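Side-chain contact in hypothetical protein MTH938 (Methanothermobacter thermautotrophicus, PDB 1IHN), which is of unknown function but belongs to the DUF498/DUF598 family and has a tertiary fold that was new when its structure was solved: residues P62-I67 and N96-A101. Numbering follows the deposited sequence.
Sequences PESIII and NEERSA
Ser-64, the first residue of strand 64-68, gives its hydroxyl to the carboxylate of Glu-98 near the C-terminal end of helix 88-100, in a hydrogen bond of 2.7 Å from OG to OE1. The donor comes to OE1 on the syn side, 24° out of the carboxylate plane. With chi1 of 170° the hydroxyl of Ser-64 swings away from its own backbone N and onto OE1 of Glu-98. The bond bends almost to a right angle at the hydroxyl, which brings CB of Ser-64 alongside, a tight 3.1 Å from OE1 of Glu-98. Glu-98 reaches from helix to strand with CG anti to its own carbonyl carbon (chi1 -72°) and the chain extended from there, bridging backbones whose nearest CA atoms, of Ser-64 and Glu-98, are 8.4 Å apart. Two residues along, on the same face of the strand, Ile-66 reaches toward the helix from the opposite direction. Its CD1 methyl sits against the carboxylate, 3.9 Å from OE1 and 4.0 Å from OE2 of Glu-98, so the acid has a hydroxyl and a methyl as neighbours. The buried Ile-66 side chain also packs on Ala-91, Arg-94 and Tyr-95 of the same helix, and both it and Glu-98 touch Val-105 on the adjoining strand. Cut back to an alanine, Glu-98 would lose its carboxylate, which would probably deprive the Ser-64 hydroxyl of this acceptor and leave the CD1 methyl of Ile-66 less tightly packed. Ile-65, between the two contact residues, turns to the other side and packs on helix 52-58. The contact is alpha/beta layer packing: a helix lies on one face of a mixed five-stranded sheet, its last turns joined to the start of an inner strand.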
ATOM      1  N   PRO A  62     -13.573  -0.332   0.339  1.00 43.93           N
ATOM      2  CA  PRO A  62     -12.937  -1.528  -0.212  1.00 41.14           C
ATOM      3  C   PRO A  62     -13.291  -2.755   0.623  1.00 41.15           C
ATOM      4  O   PRO A  62     -13.657  -2.634   1.789  1.00 36.27           O
ATOM      5  CB  PRO A  62     -11.453  -1.188  -0.139  1.00 43.31           C
ATOM      6  CG  PRO A  62     -11.373  -0.382   1.122  1.00 41.92           C
ATOM      7  CD  PRO A  62     -12.585   0.524   1.023  1.00 40.89           C
ATOM      8  N   GLU A  63     -13.181  -3.932   0.019  1.00 43.14           N
ATOM      9  CA  GLU A  63     -13.477  -5.182   0.709  1.00 44.42           C
ATOM     10  C   GLU A  63     -12.193  -5.687   1.354  1.00 44.53           C
ATOM     11  O   GLU A  63     -12.203  -6.628   2.150  1.00 45.11           O
ATOM     12  CB  GLU A  63     -13.985  -6.230  -0.283  1.00 48.03           C
ATOM     13  CG  GLU A  63     -15.223  -5.820  -1.055  1.00 54.38           C
ATOM     14  CD  GLU A  63     -15.506  -6.745  -2.221  1.00 55.73           C
ATOM     15  OE1 GLU A  63     -14.632  -6.868  -3.103  1.00 58.58           O
ATOM     16  OE2 GLU A  63     -16.597  -7.350  -2.258  1.00 64.76           O
ATOM     17  N   SER A  64     -11.083  -5.052   0.995  1.00 43.25           N
ATOM     18  CA  SER A  64      -9.788  -5.444   1.523  1.00 35.68           C
ATOM     19  C   SER A  64      -8.731  -4.379   1.305  1.00 35.32           C
ATOM     20  O   SER A  64      -8.615  -3.802   0.218  1.00 30.10           O
ATOM     21  CB  SER A  64      -9.330  -6.749   0.863  1.00 38.54           C
ATOM     22  OG  SER A  64      -7.980  -7.051   1.182  1.00 40.54           O
ATOM     23  N   ILE A  65      -7.955  -4.127   2.353  1.00 37.30           N
ATOM     24  CA  ILE A  65      -6.880  -3.157   2.285  1.00 33.24           C
ATOM     25  C   ILE A  65      -5.578  -3.890   2.534  1.00 33.99           C
ATOM     26  O   ILE A  65      -5.403  -4.532   3.569  1.00 34.67           O
ATOM     27  CB  ILE A  65      -7.031  -2.047   3.344  1.00 30.21           C
ATOM     28  CG1 ILE A  65      -8.234  -1.157   3.004  1.00 30.33           C
ATOM     29  CG2 ILE A  65      -5.754  -1.225   3.403  1.00 31.55           C
ATOM     30  CD1 ILE A  65      -8.450   0.000   3.970  1.00 28.57           C
ATOM     31  N   ILE A  66      -4.667  -3.800   1.574  1.00 33.55           N
ATOM     32  CA  ILE A  66      -3.380  -4.446   1.696  1.00 27.44           C
ATOM     33  C   ILE A  66      -2.313  -3.392   1.919  1.00 30.85           C
ATOM     34  O   ILE A  66      -2.262  -2.383   1.218  1.00 30.01           O
ATOM     35  CB  ILE A  66      -3.031  -5.241   0.423  1.00 35.42           C
ATOM     36  CG1 ILE A  66      -4.112  -6.298   0.161  1.00 32.72           C
ATOM     37  CG2 ILE A  66      -1.658  -5.885   0.575  1.00 24.28           C
ATOM     38  CD1 ILE A  66      -3.878  -7.135  -1.075  1.00 36.84           C
ATOM     39  N   ILE A  67      -1.462  -3.629   2.906  1.00 31.63           N
ATOM     40  CA  ILE A  67      -0.386  -2.708   3.211  1.00 29.20           C
ATOM     41  C   ILE A  67       0.949  -3.397   2.980  1.00 29.58           C
ATOM     42  O   ILE A  67       1.245  -4.422   3.599  1.00 27.48           O
ATOM     43  CB  ILE A  67      -0.461  -2.231   4.674  1.00 29.96           C
ATOM     44  CG1 ILE A  67      -1.758  -1.451   4.890  1.00 28.22           C
ATOM     45  CG2 ILE A  67       0.759  -1.374   5.015  1.00 29.19           C
ATOM     46  CD1 ILE A  67      -1.962  -0.978   6.308  1.00 37.82           C
ATOM     47  N   ASN A  96      -2.730  -8.698  -6.431  1.00 29.58           N
ATOM     48  CA  ASN A  96      -3.051  -9.215  -7.755  1.00 33.21           C
ATOM     49  C   ASN A  96      -4.071 -10.333  -7.624  1.00 36.60           C
ATOM     50  O   ASN A  96      -4.974 -10.460  -8.450  1.00 39.97           O
ATOM     51  CB  ASN A  96      -1.791  -9.719  -8.477  1.00 28.16           C
ATOM     52  CG  ASN A  96      -0.910  -8.581  -8.993  1.00 32.30           C
ATOM     53  OD1 ASN A  96      -1.378  -7.453  -9.203  1.00 30.78           O
ATOM     54  ND2 ASN A  96       0.365  -8.878  -9.219  1.00 28.22           N
ATOM     55  N   GLU A  97      -3.932 -11.128  -6.567  1.00 38.97           N
ATOM     56  CA  GLU A  97      -4.849 -12.232  -6.304  1.00 42.26           C
ATOM     57  C   GLU A  97      -6.284 -11.751  -6.192  1.00 41.24           C
ATOM     58  O   GLU A  97      -7.155 -12.178  -6.945  1.00 46.46           O
ATOM     59  CB  GLU A  97      -4.484 -12.931  -4.997  1.00 43.90           C
ATOM     60  CG  GLU A  97      -3.610 -14.152  -5.137  1.00 52.90           C
ATOM     61  CD  GLU A  97      -3.304 -14.770  -3.790  1.00 54.77           C
ATOM     62  OE1 GLU A  97      -4.261 -15.028  -3.028  1.00 52.64           O
ATOM     63  OE2 GLU A  97      -2.113 -14.995  -3.491  1.00 57.55           O
ATOM     64  N   GLU A  98      -6.520 -10.869  -5.229  1.00 42.95           N
ATOM     65  CA  GLU A  98      -7.850 -10.328  -4.982  1.00 42.58           C
ATOM     66  C   GLU A  98      -8.384  -9.498  -6.144  1.00 41.58           C
ATOM     67  O   GLU A  98      -9.555  -9.613  -6.507  1.00 43.72           O
ATOM     68  CB  GLU A  98      -7.828  -9.509  -3.692  1.00 42.05           C
ATOM     69  CG  GLU A  98      -7.705 -10.373  -2.448  1.00 43.55           C
ATOM     70  CD  GLU A  98      -7.173  -9.617  -1.250  1.00 54.61           C
ATOM     71  OE1 GLU A  98      -7.548  -8.440  -1.072  1.00 60.05           O
ATOM     72  OE2 GLU A  98      -6.387 -10.204  -0.475  1.00 57.88           O
ATOM     73  N   ARG A  99      -7.532  -8.664  -6.729  1.00 42.98           N
ATOM     74  CA  ARG A  99      -7.945  -7.844  -7.864  1.00 41.64           C
ATOM     75  C   ARG A  99      -8.330  -8.793  -9.005  1.00 42.37           C
ATOM     76  O   ARG A  99      -9.327  -8.579  -9.689  1.00 36.56           O
ATOM     77  CB  ARG A  99      -6.799  -6.921  -8.291  1.00 38.29           C
ATOM     78  CG  ARG A  99      -7.087  -6.022  -9.490  1.00 43.97           C
ATOM     79  CD  ARG A  99      -8.250  -5.073  -9.255  1.00 40.70           C
ATOM     80  NE  ARG A  99      -9.517  -5.789  -9.201  1.00 58.11           N
ATOM     81  CZ  ARG A  99     -10.709  -5.204  -9.218  1.00 67.07           C
ATOM     82  NH1 ARG A  99     -10.802  -3.882  -9.286  1.00 76.19           N
ATOM     83  NH2 ARG A  99     -11.809  -5.944  -9.175  1.00 67.10           N
ATOM     84  N   SER A 100      -7.545  -9.851  -9.191  1.00 44.39           N
ATOM     85  CA  SER A 100      -7.829 -10.836 -10.233  1.00 50.29           C
ATOM     86  C   SER A 100      -9.178 -11.508  -9.991  1.00 51.29           C
ATOM     87  O   SER A 100      -9.893 -11.844 -10.934  1.00 48.36           O
ATOM     88  CB  SER A 100      -6.736 -11.907 -10.279  1.00 50.43           C
ATOM     89  OG  SER A 100      -5.555 -11.406 -10.877  1.00 54.37           O
ATOM     90  N   ALA A 101      -9.524 -11.704  -8.723  1.00 51.16           N
ATOM     91  CA  ALA A 101     -10.790 -12.334  -8.378  1.00 51.09           C
ATOM     92  C   ALA A 101     -11.953 -11.345  -8.452  1.00 50.83           C
ATOM     93  O   ALA A 101     -13.101 -11.720  -8.241  1.00 55.68           O
ATOM     94  CB  ALA A 101     -10.707 -12.944  -6.985  1.00 45.70           C
TER